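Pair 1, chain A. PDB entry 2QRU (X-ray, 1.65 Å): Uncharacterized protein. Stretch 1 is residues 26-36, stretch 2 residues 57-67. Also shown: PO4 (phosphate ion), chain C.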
# COMPACT_ATOMS: atom_id res chain seq x y z
N PRO A 26 6.01 -23.72 -12.31
CA PRO A 26 6.38 -22.71 -11.30
C PRO A 26 5.59 -21.40 -11.42
O PRO A 26 5.01 -21.10 -12.47
CB PRO A 26 7.86 -22.45 -11.59
CG PRO A 26 8.02 -22.81 -13.06
CD PRO A 26 7.15 -24.04 -13.19
N THR A 27 5.60 -20.62 -10.35
CA THR A 27 4.89 -19.36 -10.36
C THR A 27 5.83 -18.23 -9.92
O THR A 27 6.89 -18.48 -9.34
CB THR A 27 3.58 -19.43 -9.50
OG1 THR A 27 2.80 -18.23 -9.70
CG2 THR A 27 3.90 -19.64 -8.01
N ASN A 28 5.45 -17.01 -10.25
CA ASN A 28 6.07 -15.79 -9.73
C ASN A 28 5.08 -15.21 -8.73
O ASN A 28 3.96 -15.69 -8.65
CB ASN A 28 6.34 -14.82 -10.87
CG ASN A 28 7.69 -15.06 -11.55
OD1 ASN A 28 8.35 -16.07 -11.32
ND2 ASN A 28 8.13 -14.10 -12.35
N TYR A 29 5.46 -14.17 -7.98
CA TYR A 29 4.58 -13.66 -6.94
C TYR A 29 4.46 -12.15 -6.99
O TYR A 29 5.39 -11.46 -7.42
CB TYR A 29 5.12 -14.01 -5.56
CG TYR A 29 5.16 -15.50 -5.32
CD1 TYR A 29 6.25 -16.25 -5.74
CD2 TYR A 29 4.08 -16.16 -4.70
CE1 TYR A 29 6.29 -17.64 -5.55
CE2 TYR A 29 4.11 -17.54 -4.51
CZ TYR A 29 5.22 -18.27 -4.92
OH TYR A 29 5.27 -19.63 -4.74
N VAL A 30 3.33 -11.64 -6.52
CA VAL A 30 3.20 -10.21 -6.19
C VAL A 30 2.64 -10.07 -4.81
O VAL A 30 1.60 -10.70 -4.50
CB VAL A 30 2.27 -9.48 -7.17
CG1 VAL A 30 1.96 -8.06 -6.69
CG2 VAL A 30 2.92 -9.39 -8.52
N VAL A 31 3.32 -9.26 -3.99
CA VAL A 31 2.82 -9.03 -2.63
C VAL A 31 2.01 -7.74 -2.67
O VAL A 31 2.51 -6.70 -3.12
CB VAL A 31 3.97 -8.91 -1.60
CG1 VAL A 31 3.39 -8.69 -0.19
CG2 VAL A 31 4.84 -10.18 -1.64
N TYR A 32 0.74 -7.82 -2.24
CA TYR A 32 -0.16 -6.69 -2.28
C TYR A 32 -0.35 -6.08 -0.88
O TYR A 32 -0.70 -6.81 0.06
CB TYR A 32 -1.52 -7.11 -2.83
CG TYR A 32 -2.57 -6.05 -2.70
CD1 TYR A 32 -2.55 -4.93 -3.53
CD2 TYR A 32 -3.59 -6.15 -1.73
CE1 TYR A 32 -3.51 -3.93 -3.44
CE2 TYR A 32 -4.57 -5.15 -1.60
CZ TYR A 32 -4.52 -4.04 -2.46
OH TYR A 32 -5.46 -3.04 -2.36
N LEU A 33 -0.14 -4.76 -0.79
CA LEU A 33 -0.32 -3.99 0.47
C LEU A 33 -1.51 -3.05 0.37
O LEU A 33 -1.50 -2.11 -0.46
CB LEU A 33 0.95 -3.20 0.81
CG LEU A 33 2.18 -4.09 0.94
CD1 LEU A 33 3.42 -3.27 1.18
CD2 LEU A 33 2.01 -5.15 2.07
N HIS A 34 -2.50 -3.27 1.23
CA HIS A 34 -3.81 -2.61 1.12
C HIS A 34 -3.79 -1.11 1.53
O HIS A 34 -2.78 -0.59 2.02
CB HIS A 34 -4.85 -3.39 1.95
CG HIS A 34 -4.62 -3.34 3.44
ND1 HIS A 34 -4.88 -2.21 4.20
CD2 HIS A 34 -4.17 -4.27 4.31
CE1 HIS A 34 -4.64 -2.47 5.48
NE2 HIS A 34 -4.20 -3.71 5.58
N GLY A 35 -4.93 -0.43 1.32
CA GLY A 35 -5.06 0.98 1.68
C GLY A 35 -5.63 1.19 3.08
O GLY A 35 -5.85 0.21 3.82
N GLY A 36 -5.89 2.45 3.43
CA GLY A 36 -6.54 2.79 4.70
C GLY A 36 -5.72 3.69 5.61
O GLY A 36 -5.96 3.72 6.83
N ASN A 57 -1.53 -13.03 -15.50
CA ASN A 57 -0.18 -12.77 -16.00
C ASN A 57 0.89 -13.60 -15.31
O ASN A 57 2.09 -13.38 -15.47
CB ASN A 57 0.12 -11.27 -15.93
CG ASN A 57 -0.50 -10.52 -17.09
OD1 ASN A 57 -0.19 -10.79 -18.26
ND2 ASN A 57 -1.43 -9.62 -16.78
N GLY A 58 0.44 -14.60 -14.55
CA GLY A 58 1.36 -15.58 -13.97
C GLY A 58 1.93 -15.22 -12.61
O GLY A 58 2.91 -15.81 -12.18
N TYR A 59 1.29 -14.27 -11.92
CA TYR A 59 1.70 -13.90 -10.56
C TYR A 59 0.68 -14.37 -9.53
O TYR A 59 -0.47 -13.94 -9.54
CB TYR A 59 1.87 -12.37 -10.46
CG TYR A 59 2.93 -11.85 -11.38
CD1 TYR A 59 4.28 -11.91 -11.02
CD2 TYR A 59 2.61 -11.38 -12.65
CE1 TYR A 59 5.29 -11.48 -11.90
CE2 TYR A 59 3.60 -10.93 -13.54
CZ TYR A 59 4.94 -10.98 -13.15
OH TYR A 59 5.91 -10.55 -14.03
N THR A 60 1.11 -15.25 -8.64
CA THR A 60 0.36 -15.59 -7.45
C THR A 60 0.33 -14.35 -6.55
O THR A 60 1.38 -13.77 -6.23
CB THR A 60 1.01 -16.78 -6.71
OG1 THR A 60 0.83 -17.98 -7.49
CG2 THR A 60 0.41 -16.98 -5.31
N VAL A 61 -0.87 -13.94 -6.13
CA VAL A 61 -1.00 -12.73 -5.31
C VAL A 61 -0.97 -13.10 -3.83
O VAL A 61 -1.68 -14.01 -3.39
CB VAL A 61 -2.30 -11.95 -5.65
CG1 VAL A 61 -2.44 -10.75 -4.73
CG2 VAL A 61 -2.27 -11.49 -7.12
N LEU A 62 -0.14 -12.37 -3.09
CA LEU A 62 -0.02 -12.56 -1.63
C LEU A 62 -0.48 -11.25 -0.99
O LEU A 62 0.27 -10.28 -0.96
CB LEU A 62 1.44 -12.88 -1.26
CG LEU A 62 2.04 -14.06 -2.02
CD1 LEU A 62 3.52 -14.21 -1.76
CD2 LEU A 62 1.29 -15.37 -1.71
N ALA A 63 -1.73 -11.21 -0.53
CA ALA A 63 -2.31 -9.99 0.03
C ALA A 63 -2.02 -10.01 1.53
O ALA A 63 -2.49 -10.91 2.23
CB ALA A 63 -3.82 -9.93 -0.24
N LEU A 64 -1.25 -9.04 2.02
CA LEU A 64 -0.58 -9.20 3.31
C LEU A 64 -1.09 -8.26 4.41
O LEU A 64 -1.36 -7.08 4.15
CB LEU A 64 0.95 -8.99 3.10
CG LEU A 64 1.93 -9.34 4.21
CD1 LEU A 64 1.81 -10.82 4.63
CD2 LEU A 64 3.40 -8.99 3.84
N ASP A 65 -1.20 -8.77 5.64
CA ASP A 65 -1.54 -7.91 6.78
C ASP A 65 -0.37 -7.01 7.14
O ASP A 65 0.79 -7.41 7.05
CB ASP A 65 -1.79 -8.75 8.05
CG ASP A 65 -3.11 -9.52 8.05
OD1 ASP A 65 -4.01 -9.29 7.23
OD2 ASP A 65 -3.23 -10.38 8.94
N TYR A 66 -0.69 -5.81 7.65
CA TYR A 66 0.29 -5.03 8.39
C TYR A 66 -0.35 -4.35 9.61
O TYR A 66 -1.58 -4.18 9.67
CB TYR A 66 0.99 -4.07 7.43
CG TYR A 66 0.08 -3.09 6.69
CD1 TYR A 66 -0.41 -1.94 7.34
CD2 TYR A 66 -0.29 -3.32 5.34
CE1 TYR A 66 -1.22 -1.02 6.68
CE2 TYR A 66 -1.09 -2.39 4.66
CZ TYR A 66 -1.54 -1.24 5.32
OH TYR A 66 -2.31 -0.32 4.64
N LEU A 67 0.47 -4.01 10.59
CA LEU A 67 -0.04 -3.40 11.82
C LEU A 67 -0.61 -2.00 11.55
O LEU A 67 -0.15 -1.29 10.62
CB LEU A 67 1.06 -3.36 12.89
CG LEU A 67 1.45 -4.75 13.41
CD1 LEU A 67 2.67 -4.61 14.31
CD2 LEU A 67 0.29 -5.45 14.18
P PO4 C . -5.85 5.56 2.01
O1 PO4 C . -5.31 6.94 1.66
O2 PO4 C . -6.87 5.73 3.13
O3 PO4 C . -6.61 4.95 0.84
O4 PO4 C . -4.67 4.68 2.40
O HOH W 1 -2.63 -6.00 2.02
O HOH W 2 -3.48 -4.75 7.92
O HOH W 3 -4.04 1.15 6.24

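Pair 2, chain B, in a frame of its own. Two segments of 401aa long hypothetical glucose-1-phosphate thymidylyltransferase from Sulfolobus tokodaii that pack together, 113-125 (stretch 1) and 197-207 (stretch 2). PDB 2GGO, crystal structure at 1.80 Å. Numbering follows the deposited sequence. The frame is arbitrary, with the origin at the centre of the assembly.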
# COMPACT_ATOMS: atom_id res chain seq x y z
N THR B 113 19.71 -17.80 -5.81
CA THR B 113 20.55 -18.87 -6.36
C THR B 113 21.99 -18.39 -6.43
O THR B 113 22.85 -19.15 -6.84
CB THR B 113 20.13 -19.27 -7.78
OG1 THR B 113 20.22 -18.10 -8.63
CG2 THR B 113 18.69 -19.78 -7.80
N LEU B 114 22.24 -17.13 -6.03
CA LEU B 114 23.54 -16.44 -6.18
C LEU B 114 24.32 -16.56 -4.88
O LEU B 114 23.73 -16.43 -3.80
CB LEU B 114 23.35 -14.95 -6.48
CG LEU B 114 22.56 -14.49 -7.70
CD1 LEU B 114 22.57 -13.02 -7.82
CD2 LEU B 114 23.14 -15.07 -8.92
N LYS B 115 25.64 -16.76 -5.00
CA LYS B 115 26.52 -16.85 -3.87
C LYS B 115 26.86 -15.46 -3.40
O LYS B 115 27.04 -15.24 -2.20
CB LYS B 115 27.80 -17.58 -4.27
CG LYS B 115 28.91 -17.56 -3.22
CD LYS B 115 29.38 -18.97 -2.84
CE LYS B 115 30.42 -18.93 -1.69
NZ LYS B 115 30.02 -18.10 -0.48
N GLU B 116 26.97 -14.54 -4.35
CA GLU B 116 27.34 -13.17 -4.02
C GLU B 116 26.16 -12.37 -3.47
O GLU B 116 24.99 -12.75 -3.63
CB GLU B 116 27.92 -12.44 -5.23
CG GLU B 116 28.53 -13.34 -6.28
CD GLU B 116 27.63 -13.48 -7.47
OE1 GLU B 116 27.43 -14.61 -8.00
OE2 GLU B 116 27.10 -12.41 -7.87
N ASN B 117 26.50 -11.26 -2.81
CA ASN B 117 25.52 -10.26 -2.43
C ASN B 117 24.93 -9.65 -3.68
O ASN B 117 25.67 -9.18 -4.54
CB ASN B 117 26.19 -9.19 -1.60
CG ASN B 117 26.72 -9.71 -0.29
OD1 ASN B 117 25.99 -9.83 0.67
ND2 ASN B 117 28.02 -9.98 -0.24
N ALA B 118 23.60 -9.66 -3.79
CA ALA B 118 22.92 -9.02 -4.93
C ALA B 118 21.78 -8.06 -4.51
O ALA B 118 21.37 -8.02 -3.35
CB ALA B 118 22.41 -10.09 -5.92
N ILE B 119 21.27 -7.30 -5.47
CA ILE B 119 20.32 -6.25 -5.21
C ILE B 119 19.48 -6.05 -6.46
O ILE B 119 19.99 -6.12 -7.56
CB ILE B 119 21.07 -4.99 -4.78
CG1 ILE B 119 20.97 -4.82 -3.27
CG2 ILE B 119 20.65 -3.71 -5.53
CD1 ILE B 119 21.50 -3.52 -2.82
N ILE B 120 18.17 -5.86 -6.27
CA ILE B 120 17.27 -5.62 -7.41
C ILE B 120 17.10 -4.12 -7.64
O ILE B 120 17.04 -3.34 -6.71
CB ILE B 120 15.94 -6.40 -7.28
CG1 ILE B 120 16.26 -7.90 -7.39
CG2 ILE B 120 14.95 -6.00 -8.38
CD1 ILE B 120 15.15 -8.84 -7.01
N GLY B 121 17.11 -3.75 -8.91
CA GLY B 121 16.93 -2.38 -9.34
C GLY B 121 15.84 -2.32 -10.37
O GLY B 121 15.70 -3.21 -11.22
N VAL B 122 15.05 -1.27 -10.28
CA VAL B 122 13.90 -1.11 -11.14
C VAL B 122 14.00 0.28 -11.78
O VAL B 122 14.50 1.23 -11.17
CB VAL B 122 12.55 -1.30 -10.34
CG1 VAL B 122 12.44 -0.34 -9.17
CG2 VAL B 122 11.33 -1.21 -11.25
N LYS B 123 13.57 0.37 -13.04
CA LYS B 123 13.56 1.66 -13.73
C LYS B 123 12.24 2.43 -13.51
O LYS B 123 11.16 2.00 -13.96
CB LYS B 123 13.92 1.50 -15.21
CG LYS B 123 15.40 1.16 -15.48
CD LYS B 123 15.72 1.36 -16.95
CE LYS B 123 16.58 0.25 -17.52
NZ LYS B 123 15.97 -0.29 -18.79
N VAL B 124 12.37 3.54 -12.79
CA VAL B 124 11.27 4.50 -12.55
C VAL B 124 11.49 5.79 -13.35
O VAL B 124 12.62 6.26 -13.49
CB VAL B 124 11.07 4.86 -11.04
CG1 VAL B 124 10.72 3.63 -10.23
CG2 VAL B 124 12.28 5.58 -10.46
N SER B 125 10.38 6.34 -13.86
CA SER B 125 10.42 7.59 -14.63
C SER B 125 10.31 8.82 -13.73
O SER B 125 9.64 9.79 -14.09
CB SER B 125 9.33 7.59 -15.70
OG SER B 125 8.05 7.51 -15.09
N VAL B 197 28.73 -6.64 -5.48
CA VAL B 197 27.29 -6.65 -5.20
C VAL B 197 26.55 -6.59 -6.54
O VAL B 197 26.42 -5.50 -7.11
CB VAL B 197 26.91 -5.44 -4.33
CG1 VAL B 197 25.48 -5.54 -3.85
CG2 VAL B 197 27.82 -5.34 -3.15
N LYS B 198 26.09 -7.73 -7.05
CA LYS B 198 25.37 -7.81 -8.34
C LYS B 198 24.16 -6.88 -8.37
O LYS B 198 23.67 -6.46 -7.33
CB LYS B 198 24.87 -9.23 -8.61
CG LYS B 198 25.85 -10.16 -9.29
CD LYS B 198 25.13 -11.39 -9.91
CE LYS B 198 24.29 -11.02 -11.15
NZ LYS B 198 23.70 -12.22 -11.85
N VAL B 199 23.69 -6.56 -9.55
CA VAL B 199 22.48 -5.78 -9.68
C VAL B 199 21.66 -6.46 -10.77
O VAL B 199 22.08 -6.49 -11.94
CB VAL B 199 22.75 -4.26 -9.98
CG1 VAL B 199 21.56 -3.59 -10.65
CG2 VAL B 199 23.11 -3.50 -8.72
N ILE B 200 20.52 -7.03 -10.35
CA ILE B 200 19.51 -7.57 -11.28
C ILE B 200 18.48 -6.47 -11.53
O ILE B 200 18.06 -5.77 -10.60
CB ILE B 200 18.77 -8.82 -10.73
CG1 ILE B 200 19.63 -9.63 -9.76
CG2 ILE B 200 18.17 -9.66 -11.88
CD1 ILE B 200 20.88 -10.23 -10.34
N GLU B 201 18.09 -6.31 -12.79
CA GLU B 201 17.12 -5.31 -13.15
C GLU B 201 15.75 -5.97 -13.10
O GLU B 201 15.51 -6.98 -13.79
CB GLU B 201 17.41 -4.74 -14.54
CG GLU B 201 16.78 -3.36 -14.81
CD GLU B 201 16.51 -3.10 -16.29
OE1 GLU B 201 17.28 -3.58 -17.16
OE2 GLU B 201 15.50 -2.41 -16.59
N TYR B 202 14.88 -5.41 -12.26
CA TYR B 202 13.49 -5.86 -12.15
C TYR B 202 12.72 -5.57 -13.44
O TYR B 202 12.78 -4.45 -13.95
CB TYR B 202 12.80 -5.20 -10.96
CG TYR B 202 11.43 -5.77 -10.73
CD1 TYR B 202 11.27 -7.06 -10.24
CD2 TYR B 202 10.29 -5.04 -11.04
CE1 TYR B 202 10.01 -7.61 -10.05
CE2 TYR B 202 9.03 -5.59 -10.85
CZ TYR B 202 8.90 -6.87 -10.36
OH TYR B 202 7.67 -7.42 -10.16
N GLU B 203 11.98 -6.55 -13.96
CA GLU B 203 11.28 -6.27 -15.21
C GLU B 203 9.76 -5.91 -15.21
O GLU B 203 9.38 -4.89 -15.84
CB GLU B 203 11.73 -7.19 -16.35
CG GLU B 203 13.17 -6.75 -16.83
CD GLU B 203 13.42 -6.90 -18.33
OE1 GLU B 203 13.60 -5.85 -19.01
OE2 GLU B 203 13.44 -8.05 -18.83
N GLY B 204 8.92 -6.68 -14.51
CA GLY B 204 7.49 -6.32 -14.37
C GLY B 204 7.10 -5.05 -13.57
O GLY B 204 7.77 -4.01 -13.63
N TYR B 205 6.01 -5.16 -12.81
CA TYR B 205 5.46 -4.05 -11.99
C TYR B 205 5.99 -3.97 -10.54
O TYR B 205 6.01 -4.96 -9.81
CB TYR B 205 3.92 -4.11 -12.05
CG TYR B 205 3.14 -3.02 -11.31
CD1 TYR B 205 2.92 -1.76 -11.90
CD2 TYR B 205 2.57 -3.26 -10.04
CE1 TYR B 205 2.18 -0.78 -11.23
CE2 TYR B 205 1.82 -2.27 -9.37
CZ TYR B 205 1.63 -1.05 -9.97
OH TYR B 205 0.92 -0.07 -9.32
N TRP B 206 6.41 -2.77 -10.17
CA TRP B 206 6.89 -2.41 -8.86
C TRP B 206 6.15 -1.11 -8.40
O TRP B 206 5.90 -0.22 -9.19
CB TRP B 206 8.39 -2.14 -8.95
CG TRP B 206 9.11 -1.86 -7.63
CD1 TRP B 206 9.59 -2.79 -6.75
CD2 TRP B 206 9.43 -0.57 -7.06
NE1 TRP B 206 10.20 -2.17 -5.67
CE2 TRP B 206 10.11 -0.81 -5.84
CE3 TRP B 206 9.21 0.76 -7.46
CZ2 TRP B 206 10.56 0.23 -5.01
CZ3 TRP B 206 9.67 1.79 -6.63
CH2 TRP B 206 10.32 1.52 -5.42
N MET B 207 5.85 -1.00 -7.11
CA MET B 207 5.29 0.23 -6.55
C MET B 207 5.66 0.21 -5.09
O MET B 207 5.39 -0.75 -4.41
CB MET B 207 3.76 0.18 -6.71
CG MET B 207 2.96 1.39 -6.11
SD MET B 207 3.38 2.98 -6.85
CE MET B 207 2.54 2.83 -8.44

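Both pairs set two parallel strands side by side, their N-to-C directions 29° apart in pair 1 and 28° in pair 2, and 14 central residues superpose with an RMSD of 0.6 Å. The register carries over: V30(A), V31(A) and Y32(A) lie beside V61(A), L62(A) and A63(A), as I119(B), I120(B) and G121(B) lie beside V199(B), I200(B) and E201(B). The first rule is the backbone ladder, in which alternate residues of each strand give both N and O to the partner. V30(A) N reaches T60(A) O at 2.9 Å and L62(A) N reaches V30(A) O at 2.8 Å; the matched bonds are I119(B) N to K198(B) O, weak at 3.2 Å, and I200(B) N to I119(B) O at 3.0 Å. Further along, Y32(A) N to L62(A) O and G121(B) N to I200(B) O are both 2.8 Å.

On the face of V31(A) and L62(A), matched by I120(B) and I200(B), branched aliphatics fill the middle in both pairs. V31(A) CG2 lies 4.2 Å from L62(A) CD1, and I120(B) CG1 lies 4.3 Å from I200(B) CB. One step back, Y29(A) matches A118(B) and T60(A) matches K198(B). Pair 1 puts the bulk on the first strand, where Y29(A) CD2 meets L62(A) CD1 at 3.6 Å. Pair 2 has a small alanine there, and the long side chain is on the second strand: A118(B) CB and K198(B) CB are 3.7 Å apart, while K198(B) CD reaches L114(B) CD1 at 3.7 Å. One step forward, L64(A) matches Y202(B); L64(A) CD2 touches V31(A) CG1 at 4.0 Å, and Y202(B) CB touches I120(B) CG2 at 3.5 Å.

The other face opens with the same residue type: N28(A) and N117(B) match, and beside them Y59(A) and V197(B) differ, Y59(A) CD1 lying 3.6 Å from N28(A) CB and V197(B) CG1 4.3 Å from N117(B) CB. V30(A) and V61(A) match I119(B) and V199(B), branched aliphatics in both pairs, with I119(B) CG2 4.0 Å from V199(B) CG2. Next, Y32(A) beside A63(A) is large against small, the methyl at the ring edge with Y32(A) CD2 to A63(A) CB at 4.1 Å. G121(B) beside E201(B) reverses this, and E201(B) OE2 instead forms a salt bridge with K123(B) NZ at 3.1 Å.

Beyond the ladder the solutions part. H34(A), matched by K123(B), stacks with offset on Y66(A), ring centroids 4.1 Å apart, and Y66(A) OH donates to H34(A) O at 2.7 Å. Y66(A) matches G204(B), which has no side chain; in pair 2 an aromatic face comes from W206(B), with V122(B) CG1 3.7 Å from W206(B) CD2.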